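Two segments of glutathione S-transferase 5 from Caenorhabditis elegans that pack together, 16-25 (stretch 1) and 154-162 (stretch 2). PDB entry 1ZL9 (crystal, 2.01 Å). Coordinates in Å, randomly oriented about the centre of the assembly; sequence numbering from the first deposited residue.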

# COMPACT_ATOMS: atom_id res chain seq x y z
N GLU A 16 9.13 -6.56 -11.05
CA GLU A 16 8.90 -6.55 -12.46
C GLU A 16 8.25 -5.28 -12.93
O GLU A 16 8.60 -4.73 -13.98
N VAL A 17 7.31 -4.75 -12.17
CA VAL A 17 6.63 -3.55 -12.66
C VAL A 17 7.58 -2.34 -12.86
O VAL A 17 7.44 -1.56 -13.83
N SER A 18 8.53 -2.21 -11.93
CA SER A 18 9.55 -1.18 -12.02
C SER A 18 10.41 -1.39 -13.24
O SER A 18 10.74 -0.45 -13.94
N ARG A 19 10.78 -2.64 -13.52
CA ARG A 19 11.56 -2.92 -14.71
C ARG A 19 10.77 -2.50 -15.97
O ARG A 19 11.34 -2.00 -16.94
N GLN A 20 9.47 -2.70 -15.95
CA GLN A 20 8.63 -2.39 -17.11
C GLN A 20 8.41 -0.88 -17.27
O GLN A 20 8.32 -0.38 -18.37
N ILE A 21 8.35 -0.17 -16.15
CA ILE A 21 8.31 1.28 -16.20
C ILE A 21 9.58 1.80 -16.84
O ILE A 21 9.54 2.64 -17.75
N PHE A 22 10.71 1.31 -16.39
CA PHE A 22 11.95 1.69 -17.04
C PHE A 22 12.00 1.33 -18.53
O PHE A 22 12.49 2.14 -19.35
N ALA A 23 11.53 0.12 -18.90
CA ALA A 23 11.48 -0.29 -20.28
C ALA A 23 10.58 0.65 -21.06
O ALA A 23 10.96 1.07 -22.15
N TYR A 24 9.37 0.93 -20.57
CA TYR A 24 8.47 1.87 -21.26
C TYR A 24 9.12 3.22 -21.54
O TYR A 24 9.04 3.76 -22.66
N ALA A 25 9.81 3.73 -20.54
CA ALA A 25 10.41 5.04 -20.63
C ALA A 25 11.68 5.04 -21.39
O ALA A 25 12.23 6.08 -21.65
N SER A 154 -5.04 6.42 -21.06
CA SER A 154 -3.71 6.06 -21.44
C SER A 154 -3.05 5.22 -20.32
O SER A 154 -3.59 5.06 -19.23
N LEU A 155 -1.92 4.66 -20.67
CA LEU A 155 -1.21 3.71 -19.85
C LEU A 155 -0.85 4.29 -18.52
O LEU A 155 -0.35 5.41 -18.42
N THR A 156 -1.09 3.51 -17.46
CA THR A 156 -0.49 3.78 -16.16
C THR A 156 0.21 2.50 -15.68
O THR A 156 0.02 1.41 -16.23
N TRP A 157 1.01 2.63 -14.63
CA TRP A 157 1.77 1.47 -14.13
C TRP A 157 0.88 0.33 -13.61
O TRP A 157 1.30 -0.83 -13.61
N ILE A 158 -0.35 0.63 -13.19
CA ILE A 158 -1.21 -0.44 -12.72
C ILE A 158 -1.63 -1.29 -13.91
O ILE A 158 -1.82 -2.48 -13.73
N ASP A 159 -1.73 -0.71 -15.11
CA ASP A 159 -1.93 -1.52 -16.33
C ASP A 159 -0.78 -2.54 -16.50
O ASP A 159 -0.99 -3.69 -16.85
N LEU A 160 0.45 -2.07 -16.31
CA LEU A 160 1.61 -2.93 -16.46
C LEU A 160 1.56 -4.08 -15.46
O LEU A 160 1.83 -5.23 -15.84
N ALA A 161 1.28 -3.75 -14.21
CA ALA A 161 1.26 -4.76 -13.15
C ALA A 161 0.13 -5.77 -13.37
O ALA A 161 0.34 -7.01 -13.29
N ILE A 162 -1.05 -5.28 -13.72
CA ILE A 162 -2.18 -6.19 -13.85
C ILE A 162 -2.02 -7.04 -15.11
O ILE A 162 -2.31 -8.22 -15.11

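Helices that pack across one another tend to present a single stripe of side chains to the partner, and the contact between residues 16-25 and 154-162 of this glutathione S-transferase illustrates the rule. The two helix axes approach to 9.3 Å, with an angle of 126° between their N-to-C directions. Val 17, Gln 20, Ile 21 and Tyr 24, which recur on one side of the helix at steps of three and four residues counted from Val 17 to Gln 20 or Ile 21 and on to Tyr 24, make all the contacts from the first helix.

Glu 16 lies out of reach of the second stretch, yet its t rotamer serves a neighbor that is not: its carboxylate accepts hydrogen bonds from within its own helix, Glu 16 OE1 from Arg 19 NH1 in a 3.0 Å salt bridge and Glu 16 OE2 from Gln 20 NE2 at 3.1 Å. Val 17 points toward the partner where the backbones are close, its CA 5.5 Å from the CA of Ala 161. In its p rotamer, Val 17 CG2 meets three residues of the second helix: it lies 4.0 Å from Ala 161 CB, 4.1 Å from Leu 160 CB, and 3.9 Å from Trp 157 CE3, at the edge of the indole. Val 17 CG2 is also 3.7 Å from Trp 157 O, a carbonyl already engaged by Ala 161 N. Ser 18 points away, and Arg 19 stays out of reach.

Gln 20 shows how a polar side chain can join an apolar contact. Pointing toward the partner with chi1 m and chi2 t, it brings Gln 20 OE1 to 3.8 Å from Leu 160 CD2. No direct hydrogen bond crosses the interface; instead a water oxygen lies 2.7 Å from Gln 20 OE1 and 2.9 Å from Leu 160 O, well placed to bridge them, although other acceptors also compete for its protons.

Ile 21 leaves its backbone sideways, but its m, t conformation carries the end of the chain inward. Ile 21 CD1 comes 3.8 Å from Trp 157 CB, while Ile 21 CG1 is 4.1 Å from Leu 160 CD1. Leu 160, itself m, t, thus meets Val 17, Gln 20 and Ile 21, and has the largest covered area of any residue here. Trp 157, in a p rotamer, also points toward the first helix.

Phe 22 and Ala 23 do not reach across. One turn beyond Gln 20, Tyr 24 adopts chi1 t and turns a ring face to Leu 155, which precedes the second helix. Leu 155 CD2 sits 3.6 Å from the centroid of the Tyr 24 ring, only 20° off its normal, a CH-pi contact that extends the packing beyond the helix itself.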

# COMPACT_ATOMS: atom_id res chain seq x y z
CB GLU A 16 8.10 -7.78 -12.89
CG GLU A 16 7.85 -7.85 -14.40
CD GLU A 16 9.13 -8.10 -15.20
OE1 GLU A 16 10.20 -8.29 -14.60
OE2 GLU A 16 9.03 -8.19 -16.45
CB VAL A 17 5.39 -3.20 -11.86
CG1 VAL A 17 5.70 -2.76 -10.46
CG2 VAL A 17 4.56 -2.11 -12.57
CB SER A 18 10.33 -1.13 -10.70
OG SER A 18 9.47 -0.63 -9.70
CB ARG A 19 11.87 -4.41 -14.81
CG ARG A 19 12.61 -5.01 -13.62
CD ARG A 19 13.22 -6.34 -13.99
NE ARG A 19 13.89 -7.00 -12.90
CZ ARG A 19 13.38 -7.94 -12.14
NH1 ARG A 19 12.16 -8.40 -12.35
NH2 ARG A 19 14.12 -8.47 -11.18
CB GLN A 20 7.32 -3.15 -17.06
CG GLN A 20 7.55 -4.67 -17.30
CD GLN A 20 6.28 -5.47 -17.54
OE1 GLN A 20 5.25 -4.91 -17.87
NE2 GLN A 20 6.40 -6.80 -17.48
CB ILE A 21 8.14 1.88 -14.78
CG1 ILE A 21 6.74 1.60 -14.26
CG2 ILE A 21 8.53 3.33 -14.72
CD1 ILE A 21 6.54 1.86 -12.73
CB PHE A 22 13.17 1.03 -16.40
CG PHE A 22 13.56 1.58 -15.06
CD1 PHE A 22 13.78 2.94 -14.83
CD2 PHE A 22 13.77 0.69 -14.02
CE1 PHE A 22 14.17 3.40 -13.61
CE2 PHE A 22 14.22 1.15 -12.77
CZ PHE A 22 14.41 2.49 -12.55
CB ALA A 23 11.02 -1.75 -20.44
CB TYR A 24 7.20 2.14 -20.47
CG TYR A 24 6.20 2.94 -21.26
CD1 TYR A 24 6.03 4.29 -21.01
CD2 TYR A 24 5.44 2.35 -22.22
CE1 TYR A 24 5.15 5.03 -21.72
CE2 TYR A 24 4.56 3.09 -22.98
CZ TYR A 24 4.42 4.45 -22.71
OH TYR A 24 3.54 5.23 -23.45
CB ALA A 25 10.67 5.64 -19.15
CB SER A 154 -2.87 7.34 -21.74
OG SER A 154 -2.91 8.19 -20.61
CB LEU A 155 0.07 3.30 -20.59
CG LEU A 155 0.94 2.28 -19.87
CD1 LEU A 155 0.25 0.96 -19.96
CD2 LEU A 155 2.29 2.22 -20.53
CB THR A 156 -1.50 4.22 -15.11
OG1 THR A 156 -2.50 3.23 -14.91
CG2 THR A 156 -2.20 5.46 -15.51
CB TRP A 157 2.79 1.93 -13.09
CG TRP A 157 2.30 2.36 -11.76
CD1 TRP A 157 2.04 3.61 -11.36
CD2 TRP A 157 2.11 1.52 -10.60
NE1 TRP A 157 1.64 3.61 -10.04
CE2 TRP A 157 1.68 2.34 -9.55
CE3 TRP A 157 2.25 0.15 -10.37
CZ2 TRP A 157 1.49 1.86 -8.25
CZ3 TRP A 157 1.99 -0.33 -9.13
CH2 TRP A 157 1.65 0.53 -8.05
CB ILE A 158 -2.39 0.08 -11.82
CG1 ILE A 158 -3.08 -1.09 -11.09
CG2 ILE A 158 -3.44 0.89 -12.63
CD1 ILE A 158 -2.23 -1.87 -10.10
CB ASP A 159 -1.95 -0.66 -17.55
CG ASP A 159 -3.19 0.19 -17.66
OD1 ASP A 159 -4.36 -0.33 -17.60
OD2 ASP A 159 -3.05 1.40 -17.92
CB LEU A 160 2.95 -2.16 -16.29
CG LEU A 160 3.18 -1.13 -17.38
CD1 LEU A 160 4.33 -0.20 -17.04
CD2 LEU A 160 3.49 -1.66 -18.74
CB ALA A 161 1.19 -4.14 -11.72
CB ILE A 162 -3.51 -5.37 -13.87
CG1 ILE A 162 -3.80 -4.71 -12.48
CG2 ILE A 162 -4.65 -6.20 -14.32
CD1 ILE A 162 -3.85 -5.66 -11.31
O HOH W 1 2.82 -5.81 -18.48